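Local coordinates for protein, Family 18 Chitinase (Crocus vernus, PDB 3SIM) that probably hydrolyses chitin or related N-acetylglucosamine polymers, as a plant glycosyl hydrolase family 18 enzyme built on a TIM barrel, at residues V4-Y9 with A251-D256; G14-D19 with S58-P63; F31-A36 with V54-S59. One frame throughout, in Å; residues are numbered along the deposited sequence.

Interaction 1: residues V4-Y9 with A251-D256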
loop_
_atom_site.group_PDB
_atom_site.type_symbol
_atom_site.label_atom_id
_atom_site.label_comp_id
_atom_site.label_asym_id
_atom_site.label_seq_id
_atom_site.Cartn_x
_atom_site.Cartn_y
_atom_site.Cartn_z
ATOM N N VAL A 4 -2.549 -8.091 3.406
ATOM C CA VAL A 4 -2.844 -6.743 2.984
ATOM C C VAL A 4 -3.640 -6.691 1.649
ATOM O O VAL A 4 -3.222 -7.173 0.661
ATOM C CB VAL A 4 -1.567 -5.939 2.862
ATOM C CG1 VAL A 4 -1.868 -4.549 2.585
ATOM C CG2 VAL A 4 -0.716 -6.057 4.066
ATOM N N GLU A 5 -4.807 -6.091 1.714
ATOM C CA GLU A 5 -5.728 -5.884 0.608
ATOM C C GLU A 5 -5.924 -4.425 0.181
ATOM O O GLU A 5 -6.584 -3.694 0.842
ATOM C CB GLU A 5 -7.083 -6.519 0.924
ATOM C CG GLU A 5 -8.095 -6.554 -0.176
ATOM C CD GLU A 5 -7.894 -7.718 -1.226
ATOM O OE1 GLU A 5 -6.998 -8.497 -1.102
ATOM O OE2 GLU A 5 -8.629 -7.830 -2.159
ATOM N N TYR A 6 -5.347 -4.022 -0.941
ATOM C CA TYR A 6 -5.633 -2.695 -1.494
ATOM C C TYR A 6 -7.120 -2.579 -1.997
ATOM O O TYR A 6 -7.617 -3.508 -2.503
ATOM C CB TYR A 6 -4.607 -2.244 -2.529
ATOM C CG TYR A 6 -3.240 -1.936 -1.943
ATOM C CD1 TYR A 6 -2.815 -0.657 -1.726
ATOM C CD2 TYR A 6 -2.430 -2.939 -1.501
ATOM C CE1 TYR A 6 -1.560 -0.418 -1.168
ATOM C CE2 TYR A 6 -1.232 -2.719 -0.938
ATOM C CZ TYR A 6 -0.781 -1.468 -0.765
ATOM O OH TYR A 6 0.421 -1.287 -0.213
ATOM N N ILE A 7 -7.763 -1.459 -1.767
ATOM C CA ILE A 7 -9.156 -1.249 -2.123
ATOM C C ILE A 7 -9.544 0.222 -2.363
ATOM O O ILE A 7 -9.079 1.132 -1.743
ATOM C CB ILE A 7 -10.154 -1.907 -1.080
ATOM C CG1 ILE A 7 -11.635 -1.823 -1.522
ATOM C CG2 ILE A 7 -10.053 -1.266 0.197
ATOM C CD1 ILE A 7 -12.500 -2.678 -0.832
ATOM N N GLY A 8 -10.500 0.353 -3.263
ATOM C CA GLY A 8 -10.949 1.582 -3.852
ATOM C C GLY A 8 -10.396 2.153 -5.168
ATOM O O GLY A 8 -10.753 3.211 -5.499
ATOM N N TYR A 9 -9.510 1.423 -5.834
ATOM C CA TYR A 9 -8.967 1.706 -7.134
ATOM C C TYR A 9 -8.699 0.377 -7.891
ATOM O O TYR A 9 -8.241 -0.540 -7.311
ATOM C CB TYR A 9 -7.702 2.533 -6.997
ATOM C CG TYR A 9 -7.222 3.185 -8.268
ATOM C CD1 TYR A 9 -7.642 4.421 -8.628
ATOM C CD2 TYR A 9 -6.371 2.540 -9.086
ATOM C CE1 TYR A 9 -7.233 4.979 -9.750
ATOM C CE2 TYR A 9 -5.934 3.086 -10.203
ATOM C CZ TYR A 9 -6.364 4.299 -10.548
ATOM O OH TYR A 9 -5.902 4.812 -11.673
ATOM N N ALA A 251 0.587 -9.224 0.009
ATOM C CA ALA A 251 -0.178 -8.053 -0.397
ATOM C C ALA A 251 -0.882 -8.180 -1.789
ATOM O O ALA A 251 -0.303 -8.583 -2.762
ATOM C CB ALA A 251 0.691 -6.875 -0.377
ATOM N N VAL A 252 -2.108 -7.770 -1.866
ATOM C CA VAL A 252 -2.855 -7.891 -3.088
ATOM C C VAL A 252 -3.386 -6.524 -3.686
ATOM O O VAL A 252 -3.932 -5.734 -2.977
ATOM C CB VAL A 252 -4.000 -8.894 -2.894
ATOM C CG1 VAL A 252 -4.852 -9.001 -4.127
ATOM C CG2 VAL A 252 -3.528 -10.238 -2.421
ATOM N N TRP A 253 -3.180 -6.292 -4.976
ATOM C CA TRP A 253 -3.677 -5.177 -5.769
ATOM C C TRP A 253 -4.684 -5.718 -6.844
ATOM O O TRP A 253 -4.300 -6.310 -7.768
ATOM C CB TRP A 253 -2.485 -4.431 -6.416
ATOM C CG TRP A 253 -1.722 -3.432 -5.587
ATOM C CD1 TRP A 253 -1.975 -2.115 -5.483
ATOM C CD2 TRP A 253 -0.570 -3.667 -4.781
ATOM N NE1 TRP A 253 -1.106 -1.529 -4.645
ATOM C CE2 TRP A 253 -0.213 -2.456 -4.209
ATOM C CE3 TRP A 253 0.188 -4.788 -4.482
ATOM C CZ2 TRP A 253 0.862 -2.333 -3.363
ATOM C CZ3 TRP A 253 1.245 -4.656 -3.630
ATOM C CH2 TRP A 253 1.576 -3.438 -3.092
ATOM N N THR A 254 -5.978 -5.575 -6.671
ATOM C CA THR A 254 -6.667 -4.877 -5.622
ATOM C C THR A 254 -8.039 -5.574 -5.471
ATOM O O THR A 254 -8.391 -6.375 -6.299
ATOM C CB THR A 254 -6.971 -3.369 -6.006
ATOM O OG1 THR A 254 -7.936 -3.326 -7.031
ATOM C CG2 THR A 254 -5.713 -2.559 -6.382
ATOM N N ALA A 255 -8.815 -5.234 -4.451
ATOM C CA ALA A 255 -10.149 -5.837 -4.300
ATOM C C ALA A 255 -11.047 -5.495 -5.543
ATOM O O ALA A 255 -11.848 -6.247 -5.980
ATOM C CB ALA A 255 -10.785 -5.396 -3.033
ATOM N N ASP A 256 -10.819 -4.320 -6.072
ATOM C CA ASP A 256 -11.571 -3.803 -7.158
ATOM C C ASP A 256 -11.415 -4.643 -8.444
ATOM O O ASP A 256 -12.365 -4.912 -9.069
ATOM C CB ASP A 256 -11.251 -2.334 -7.339
ATOM C CG ASP A 256 -11.499 -1.535 -6.069
ATOM O OD1 ASP A 256 -10.687 -1.532 -5.183
ATOM O OD2 ASP A 256 -12.540 -1.008 -5.954
#

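Interaction 2: residues G14-D19 with S58-P63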
loop_
_atom_site.group_PDB
_atom_site.type_symbol
_atom_site.label_atom_id
_atom_site.label_comp_id
_atom_site.label_asym_id
_atom_site.label_seq_id
_atom_site.Cartn_x
_atom_site.Cartn_y
_atom_site.Cartn_z
ATOM N N GLY A 14 -17.598 -0.618 -7.472
ATOM C CA GLY A 14 -18.632 -0.877 -6.529
ATOM C C GLY A 14 -18.317 -1.825 -5.382
ATOM O O GLY A 14 -19.155 -2.062 -4.595
ATOM N N VAL A 15 -17.100 -2.339 -5.306
ATOM C CA VAL A 15 -16.720 -3.297 -4.279
ATOM C C VAL A 15 -16.732 -2.736 -2.848
ATOM O O VAL A 15 -16.139 -1.797 -2.559
ATOM C CB VAL A 15 -15.381 -4.027 -4.625
ATOM C CG1 VAL A 15 -14.924 -4.970 -3.472
ATOM C CG2 VAL A 15 -15.510 -4.742 -5.894
ATOM N N LYS A 16 -17.455 -3.400 -1.987
ATOM C CA LYS A 16 -17.529 -3.117 -0.570
ATOM C C LYS A 16 -16.589 -3.925 0.271
ATOM O O LYS A 16 -16.234 -4.945 -0.133
ATOM C CB LYS A 16 -18.918 -3.395 -0.097
ATOM C CG LYS A 16 -19.785 -2.293 -0.341
ATOM C CD LYS A 16 -20.822 -2.699 -1.159
ATOM C CE LYS A 16 -21.906 -3.145 -0.298
ATOM N NZ LYS A 16 -23.153 -3.126 -1.018
ATOM N N PHE A 17 -16.289 -3.489 1.479
ATOM C CA PHE A 17 -15.397 -4.211 2.374
ATOM C C PHE A 17 -15.981 -5.632 2.619
ATOM O O PHE A 17 -15.293 -6.643 2.588
ATOM C CB PHE A 17 -15.259 -3.511 3.742
ATOM C CG PHE A 17 -14.583 -2.141 3.743
ATOM C CD1 PHE A 17 -13.233 -1.976 3.531
ATOM C CD2 PHE A 17 -15.304 -1.024 4.114
ATOM C CE1 PHE A 17 -12.675 -0.721 3.630
ATOM C CE2 PHE A 17 -14.733 0.192 4.187
ATOM C CZ PHE A 17 -13.423 0.348 3.943
ATOM N N SER A 18 -17.290 -5.656 2.803
ATOM C CA SER A 18 -18.057 -6.855 3.059
ATOM C C SER A 18 -18.125 -7.823 1.877
ATOM O O SER A 18 -18.508 -8.918 2.042
ATOM C CB SER A 18 -19.431 -6.573 3.643
ATOM O OG SER A 18 -20.280 -5.999 2.726
ATOM N N ASP A 19 -17.805 -7.362 0.692
ATOM C CA ASP A 19 -17.647 -8.235 -0.425
ATOM C C ASP A 19 -16.392 -9.154 -0.357
ATOM O O ASP A 19 -16.325 -10.139 -1.007
ATOM C CB ASP A 19 -17.713 -7.503 -1.751
ATOM C CG ASP A 19 -19.054 -6.857 -2.027
ATOM O OD1 ASP A 19 -20.088 -7.258 -1.553
ATOM O OD2 ASP A 19 -19.026 -5.924 -2.733
ATOM N N SER A 58 -16.227 7.675 -0.796
ATOM C CA SER A 58 -16.667 7.694 0.581
ATOM C C SER A 58 -18.079 7.174 0.802
ATOM O O SER A 58 -18.382 6.724 1.814
ATOM C CB SER A 58 -16.466 9.035 1.266
ATOM O OG SER A 58 -17.272 10.045 0.813
ATOM N N SER A 59 -18.908 7.221 -0.206
ATOM C CA SER A 59 -20.200 6.637 -0.078
ATOM C C SER A 59 -20.256 5.107 -0.052
ATOM O O SER A 59 -21.203 4.530 0.329
ATOM C CB SER A 59 -21.162 7.234 -1.043
ATOM O OG SER A 59 -21.175 6.487 -2.169
ATOM N N ILE A 60 -19.229 4.495 -0.570
ATOM C CA ILE A 60 -19.066 3.064 -0.470
ATOM C C ILE A 60 -18.095 2.633 0.661
ATOM O O ILE A 60 -18.406 1.795 1.436
ATOM C CB ILE A 60 -18.660 2.463 -1.827
ATOM C CG1 ILE A 60 -19.769 2.650 -2.854
ATOM C CG2 ILE A 60 -18.361 1.025 -1.754
ATOM C CD1 ILE A 60 -19.250 2.736 -4.163
ATOM N N LEU A 61 -16.906 3.203 0.680
ATOM C CA LEU A 61 -15.939 3.069 1.761
ATOM C C LEU A 61 -15.900 4.270 2.759
ATOM O O LEU A 61 -15.024 5.078 2.699
ATOM C CB LEU A 61 -14.571 2.790 1.169
ATOM C CG LEU A 61 -14.643 1.791 0.018
ATOM C CD1 LEU A 61 -13.423 1.757 -0.769
ATOM C CD2 LEU A 61 -15.053 0.447 0.482
ATOM N N GLY A 62 -16.896 4.366 3.612
ATOM C CA GLY A 62 -16.959 5.376 4.605
ATOM C C GLY A 62 -16.683 4.979 6.047
ATOM O O GLY A 62 -16.473 3.836 6.360
ATOM N N PRO A 63 -16.793 5.992 6.908
ATOM C CA PRO A 63 -16.578 5.860 8.333
ATOM C C PRO A 63 -17.511 4.809 8.972
ATOM O O PRO A 63 -17.018 4.031 9.677
ATOM C CB PRO A 63 -16.847 7.280 8.846
ATOM C CG PRO A 63 -16.529 8.109 7.777
ATOM C CD PRO A 63 -16.821 7.407 6.541
HETATM O O HOH W 1 -17.918 -1.040 2.132
#

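Interaction 3: residues F31-A36 with V54-S59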
loop_
_atom_site.group_PDB
_atom_site.type_symbol
_atom_site.label_atom_id
_atom_site.label_comp_id
_atom_site.label_asym_id
_atom_site.label_seq_id
_atom_site.Cartn_x
_atom_site.Cartn_y
_atom_site.Cartn_z
ATOM N N PHE A 31 -6.991 -3.824 5.362
ATOM C CA PHE A 31 -7.515 -3.048 4.240
ATOM C C PHE A 31 -6.632 -1.812 3.981
ATOM O O PHE A 31 -6.189 -1.202 4.909
ATOM C CB PHE A 31 -8.993 -2.686 4.410
ATOM C CG PHE A 31 -9.964 -3.828 4.122
ATOM C CD1 PHE A 31 -10.704 -4.398 5.126
ATOM C CD2 PHE A 31 -10.141 -4.309 2.874
ATOM C CE1 PHE A 31 -11.564 -5.431 4.853
ATOM C CE2 PHE A 31 -10.980 -5.309 2.621
ATOM C CZ PHE A 31 -11.698 -5.877 3.605
ATOM N N VAL A 32 -6.328 -1.498 2.734
ATOM C CA VAL A 32 -5.640 -0.254 2.410
ATOM C C VAL A 32 -6.375 0.674 1.383
ATOM O O VAL A 32 -6.443 0.388 0.209
ATOM C CB VAL A 32 -4.103 -0.482 2.030
ATOM C CG1 VAL A 32 -3.429 0.776 1.687
ATOM C CG2 VAL A 32 -3.377 -1.270 3.044
ATOM N N LEU A 33 -6.924 1.766 1.862
ATOM C CA LEU A 33 -7.750 2.654 1.031
ATOM C C LEU A 33 -6.930 3.425 -0.062
ATOM O O LEU A 33 -5.996 4.076 0.242
ATOM C CB LEU A 33 -8.534 3.628 1.905
ATOM C CG LEU A 33 -9.543 3.113 2.914
ATOM C CD1 LEU A 33 -9.981 4.155 3.882
ATOM C CD2 LEU A 33 -10.720 2.513 2.189
ATOM N N SER A 34 -7.326 3.324 -1.302
ATOM C CA SER A 34 -6.585 3.964 -2.355
ATOM C C SER A 34 -7.383 4.933 -3.221
ATOM O O SER A 34 -8.265 4.524 -3.892
ATOM C CB SER A 34 -5.948 2.908 -3.272
ATOM O OG SER A 34 -5.827 1.651 -2.719
ATOM N N PHE A 35 -7.058 6.205 -3.237
ATOM C CA PHE A 35 -5.965 6.871 -2.591
ATOM C C PHE A 35 -6.381 8.246 -1.965
ATOM O O PHE A 35 -7.367 8.809 -2.297
ATOM C CB PHE A 35 -4.844 7.145 -3.597
ATOM C CG PHE A 35 -4.218 5.928 -4.203
ATOM C CD1 PHE A 35 -3.134 5.353 -3.640
ATOM C CD2 PHE A 35 -4.713 5.385 -5.357
ATOM C CE1 PHE A 35 -2.563 4.276 -4.191
ATOM C CE2 PHE A 35 -4.134 4.282 -5.917
ATOM C CZ PHE A 35 -3.061 3.728 -5.334
ATOM N N ALA A 36 -5.565 8.729 -1.060
ATOM C CA ALA A 36 -5.528 10.111 -0.686
ATOM C C ALA A 36 -4.358 10.747 -1.423
ATOM O O ALA A 36 -3.292 10.230 -1.397
ATOM C CB ALA A 36 -5.383 10.277 0.771
ATOM N N VAL A 54 -9.483 13.195 -0.678
ATOM C CA VAL A 54 -9.935 11.828 -0.718
ATOM C C VAL A 54 -10.359 11.387 -2.144
ATOM O O VAL A 54 -11.249 11.922 -2.634
ATOM C CB VAL A 54 -11.085 11.615 0.287
ATOM C CG1 VAL A 54 -11.831 10.351 0.036
ATOM C CG2 VAL A 54 -10.597 11.662 1.696
ATOM N N PHE A 55 -9.678 10.448 -2.781
ATOM C CA PHE A 55 -10.037 10.037 -4.146
ATOM C C PHE A 55 -10.770 8.710 -4.324
ATOM O O PHE A 55 -11.171 8.361 -5.376
ATOM C CB PHE A 55 -8.870 10.202 -5.101
ATOM C CG PHE A 55 -8.537 11.626 -5.423
ATOM C CD1 PHE A 55 -7.725 12.333 -4.614
ATOM C CD2 PHE A 55 -9.038 12.256 -6.531
ATOM C CE1 PHE A 55 -7.440 13.607 -4.874
ATOM C CE2 PHE A 55 -8.722 13.539 -6.805
ATOM C CZ PHE A 55 -7.938 14.221 -5.973
ATOM N N TRP A 56 -10.892 7.968 -3.239
ATOM C CA TRP A 56 -11.822 6.864 -3.191
ATOM C C TRP A 56 -13.213 7.359 -2.914
ATOM O O TRP A 56 -13.391 8.489 -2.549
ATOM C CB TRP A 56 -11.464 5.752 -2.188
ATOM C CG TRP A 56 -11.610 6.073 -0.770
ATOM C CD1 TRP A 56 -12.661 5.809 0.018
ATOM C CD2 TRP A 56 -10.672 6.725 0.034
ATOM N NE1 TRP A 56 -12.452 6.262 1.263
ATOM C CE2 TRP A 56 -11.221 6.825 1.311
ATOM C CE3 TRP A 56 -9.393 7.221 -0.185
ATOM C CZ2 TRP A 56 -10.553 7.402 2.340
ATOM C CZ3 TRP A 56 -8.750 7.787 0.823
ATOM C CH2 TRP A 56 -9.320 7.889 2.074
ATOM N N ASP A 57 -14.159 6.470 -3.087
ATOM C CA ASP A 57 -15.577 6.779 -2.943
ATOM C C ASP A 57 -16.096 6.568 -1.496
ATOM O O ASP A 57 -16.387 5.481 -1.084
ATOM C CB ASP A 57 -16.385 6.026 -4.031
ATOM C CG ASP A 57 -17.886 6.386 -4.057
ATOM O OD1 ASP A 57 -18.394 6.989 -3.180
ATOM O OD2 ASP A 57 -18.523 6.003 -4.974
ATOM N N SER A 58 -16.227 7.675 -0.796
ATOM C CA SER A 58 -16.667 7.694 0.581
ATOM C C SER A 58 -18.079 7.174 0.802
ATOM O O SER A 58 -18.382 6.724 1.814
ATOM C CB SER A 58 -16.466 9.035 1.266
ATOM O OG SER A 58 -17.272 10.045 0.813
ATOM N N SER A 59 -18.908 7.221 -0.206
ATOM C CA SER A 59 -20.200 6.637 -0.078
ATOM C C SER A 59 -20.256 5.107 -0.052
ATOM O O SER A 59 -21.203 4.530 0.329
ATOM C CB SER A 59 -21.162 7.234 -1.043
ATOM O OG SER A 59 -21.175 6.487 -2.169
HETATM O O HOH W 2 -8.814 6.324 -5.784
#

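Interaction 1: residues V4-Y9 with A251-D256
Strands 4-7 and 251-253 run parallel, their axes 4.8 Å apart and crossing at -19°, and so join the first strand of the TIM barrel to the last. Val252 N donates to Val4 O, Tyr6 N to Val252 O, and beyond the strand end Ala255 N to Tyr6 O at 2.9 Å, all nearly along the C=O axes. Between the last two bonds lies the cis peptide joining Trp253 to Thr254, a feature also known from other family 18 enzymes. Tyr6 and Trp253, both with CG anti to the carbonyl carbon, point the same way and stack face to face, the centroids of the phenol and the five-membered ring 3.8 Å apart and the planes at 17°. Trp253 NE1 sits over the centre of the phenol ring, while Tyr6 CE2 lies toward the rim of the indole. Tyr6 OH is held by Ser160 and Asn184, with a weak bond to Asp123. An alanine at Tyr6 would remove both ring and hydroxyl, and would probably leave the indole less firmly positioned. Past the strands, Thr254 OG1 donates to Tyr9 O at 2.8 Å in the carbonyl plane and weakly caps Asp256 N. Asp256 OD1 takes weak bonds from Gly8 N at 2.7 Å and from Tyr9 N, while its OD2 meets Ser13. Glu5, bent at chi2 (80°), lays OE1 along Val252 CB at 3.5 Å and OE2 against Ala255. Because OE2 also lies close to Glu266 OE1, one of these two acids may well be protonated.

Interaction 2: residues G14-D19 with S58-P63
Two loops of the TIM barrel meet here: the connection from strand 2-7 to strand 28-37, whose residues 17-19 form a short 3-10 turn, and the lead-in to helix 63-72. No direct hydrogen bond crosses between them, and apolar packing carries most of the contact. Leu61 swings CD2 over the centre of the Phe17 ring, a CH-pi contact with the methyl carbon 3.8 Å from the ring centroid and 13° off its normal. Leu61 CB adds to it near the ring tip, 3.9 Å from Phe17 CZ. Phe17 has CG anti to its carbonyl carbon (chi1 -66°), which carries the ring across to Leu61. The same ring meets Phe31 edge-to-face and packs on Ile66 and Ile69 of helix 63-72, so it plugs the seam between loop, helix and strand. Nearer the surface, Ile60 points at the other loop and lays CG2 against Val15 O and, at 3.9 Å, against Lys16 CG, the two side chains crossing at about a right angle. The turn is held in shape from within: Lys16 N donates to Asp19 OD2 at 3.1 Å, almost straight at the hydrogen but from above the carboxylate plane, and Asp19 N returns a bond to Lys16 O. On the facing loop, a side chain at Gly62, the N-cap of helix 63-72, would clash with Ser58 O. One water ties the backbones together, accepting from Phe17 N at 3.0 Å and donating to Ile60 O at 3.0 Å.

Interaction 3: residues F31-A36 with V54-S59
Residues 31-36 run as a strand, and residues 54-59, which have little regular structure of their own, come alongside its end antiparallel, with Ala36 and Val54 forming a non-hydrogen-bonded pair whose CA atoms are 4.7 Å apart. Phe55 N donates to Phe35 O at 2.9 Å, nearly along the C=O axis, and a water donates to Ser34 O and, weakly, to Phe55 O. Trp56 supplies most of the side-chain contact. Its CG takes the crowded position between backbone N and carbonyl carbon (chi1 71°), which turns the indole back against the strand. Leu33 CB sits over one face, 4.0 Å from the centroid of the six-membered ring and only 3° off its normal, while Val54 CG1 covers the opposite face; Leu33 CD1 reaches Trp56 CZ2 at 3.6 Å. The indole edge meets the strand backbone, Phe35 C and Ala36 N lying in its plane and Phe35 O near it, 3.3 Å from Trp56 CE3. Clamped on both faces and along an edge, the ring is also tied through NE1 to Leu61 O. The peptide before Phe35 is cis, as at this strand in related family 18 chitinases, and the Phe35 ring folds back over Ser34 CB. Strand 2-7 flanks residues 31-36 on one side and strand 76-83 on the other; Trp56 packs on Val80 and meets Tyr117 edge-to-face, while Phe35 touches Ser81 of strand 76-83 and Asp125 of strand 121-125.

Interaction 1 is the most deeply buried of the three and closes the barrel, joining first and last strands by regular backbone bonds and an aromatic stack. Interaction 3 takes up the next strand: 4-9 and 31-36 are neighbours in the same sheet, where Ile7 O probably accepts from Ser34 N. Its far partner is mostly loop, so strand pairing shrinks to a single antiparallel bridge and one backbone bond, and a sandwiched indole carries the rest. Interaction 2 lies farthest out, about 17 Å between its centre and that of the chain, and relies on apolar packing and a water. It shares Ser58 and Ser59 with interaction 3, and Leu61 packs both on Leu33 and on Gly8 of interaction 1.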